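Endoribonuclease MazF3 (Mycobacterium tuberculosis, PDB 5UCT) cleaves mRNA and 23S rRNA within the sequence 5'-UUCCU-3', acting as the toxin of a type II toxin-antitoxin system. Local coordinates at residues R40-A43 / T44-P47. Numbering follows the deposited sequence.
Sequences RGLA and TEVP
The carboxylate of Glu45 reaches back into the loop that precedes its own strand and gathers the amide groups of Arg40, Gly41 and Leu42. Glu45 OE2 accepts from Arg40 N at 3.2 Å through its syn lone pair, the one facing the other oxygen. Glu45 OE1 lies between Gly41 N and Leu42 N and takes a weak bond from each, the one from Gly41 N strongly bent (125°). Glutamate has the length for this task: with CG beside its backbone N (chi1 -59°) and the chain extended beyond it, the side chain runs back past the turn and brings both oxygens to the amides of residues 40-42. Gly41 suits the bend because its positive phi, 73°, is easy for a residue without CB.

The chain then reverses through a type I beta turn from Leu42 to Glu45, closed by Glu45 N to Leu42 O at 3.3 Å. Leu42 crosses the glutamate stem obliquely, its CB 4.0 Å from Glu45 CG, giving the methylene part of that chain an apolar neighbour. The tight part of the contact comprises the partly exposed Glu45, its carboxylate packed against three amides, and the buried Thr44. Thr44 OG1 bonds to Asp63, and its side chain packs on Ala95 of helix 85-96 and Arg20 of the second subunit. By contrast, residues 40-43 are exposed, and Ala43, at the second position of the turn, directs its methyl away from the contact. Arg40 sends its guanidinium away too, leaving NH1 5.8 Å from Glu45 OE2, too far for a salt bridge.

This connection leads from strand 29-36 into strand 45-48 of the antiparallel sheet of this PemK/MazF-family toxin. Because main-chain amides, rather than a side-chain cation, bind the carboxylate, their partial positive charges would probably favour its ionised form, while the bonds tie three successive residues of the exposed loop to the start of the strand.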
# COMPACT_ATOMS: atom_id res chain seq x y z
N ARG A 40 -15.18 -10.82 -2.17
CA ARG A 40 -16.02 -10.29 -1.11
C ARG A 40 -16.95 -9.18 -1.57
O ARG A 40 -17.81 -8.75 -0.78
CB ARG A 40 -15.16 -9.78 0.05
CG ARG A 40 -14.48 -10.90 0.84
CD ARG A 40 -13.69 -10.36 2.02
NE ARG A 40 -13.36 -11.42 2.96
CZ ARG A 40 -12.29 -12.21 2.86
NH1 ARG A 40 -11.44 -12.05 1.86
NH2 ARG A 40 -12.07 -13.15 3.77
N GLY A 41 -16.83 -8.71 -2.81
CA GLY A 41 -17.70 -7.65 -3.29
C GLY A 41 -17.41 -6.29 -2.71
O GLY A 41 -18.34 -5.50 -2.48
N LEU A 42 -16.14 -5.98 -2.48
CA LEU A 42 -15.73 -4.67 -2.00
C LEU A 42 -15.35 -3.79 -3.18
O LEU A 42 -14.90 -4.27 -4.22
CB LEU A 42 -14.55 -4.79 -1.03
CG LEU A 42 -14.84 -5.50 0.30
CD1 LEU A 42 -13.55 -5.82 1.06
CD2 LEU A 42 -15.77 -4.66 1.16
N ALA A 43 -15.54 -2.48 -3.01
CA ALA A 43 -15.13 -1.54 -4.05
C ALA A 43 -13.62 -1.57 -4.29
O ALA A 43 -13.16 -1.26 -5.39
CB ALA A 43 -15.58 -0.12 -3.70
N THR A 44 -12.85 -1.92 -3.26
CA THR A 44 -11.39 -1.92 -3.35
C THR A 44 -10.84 -3.17 -4.04
O THR A 44 -9.65 -3.45 -3.92
CB THR A 44 -10.77 -1.79 -1.96
OG1 THR A 44 -11.00 -2.99 -1.21
CG2 THR A 44 -11.41 -0.63 -1.21
N GLU A 45 -11.68 -3.92 -4.75
CA GLU A 45 -11.26 -5.11 -5.46
C GLU A 45 -11.25 -4.85 -6.96
O GLU A 45 -12.05 -4.05 -7.47
CB GLU A 45 -12.18 -6.29 -5.13
CG GLU A 45 -12.25 -6.65 -3.66
CD GLU A 45 -13.29 -7.71 -3.36
OE1 GLU A 45 -14.19 -7.91 -4.20
OE2 GLU A 45 -13.21 -8.34 -2.28
N VAL A 46 -10.33 -5.51 -7.66
CA VAL A 46 -10.23 -5.43 -9.11
C VAL A 46 -10.29 -6.84 -9.66
O VAL A 46 -9.45 -7.68 -9.31
CB VAL A 46 -8.94 -4.72 -9.57
CG1 VAL A 46 -8.89 -4.64 -11.08
CG2 VAL A 46 -8.84 -3.33 -8.96
N PRO A 47 -11.26 -7.16 -10.52
CA PRO A 47 -11.39 -8.55 -10.99
C PRO A 47 -10.27 -8.95 -11.94
O PRO A 47 -9.86 -8.17 -12.81
CB PRO A 47 -12.75 -8.55 -11.70
CG PRO A 47 -13.46 -7.33 -11.21
CD PRO A 47 -12.38 -6.32 -10.95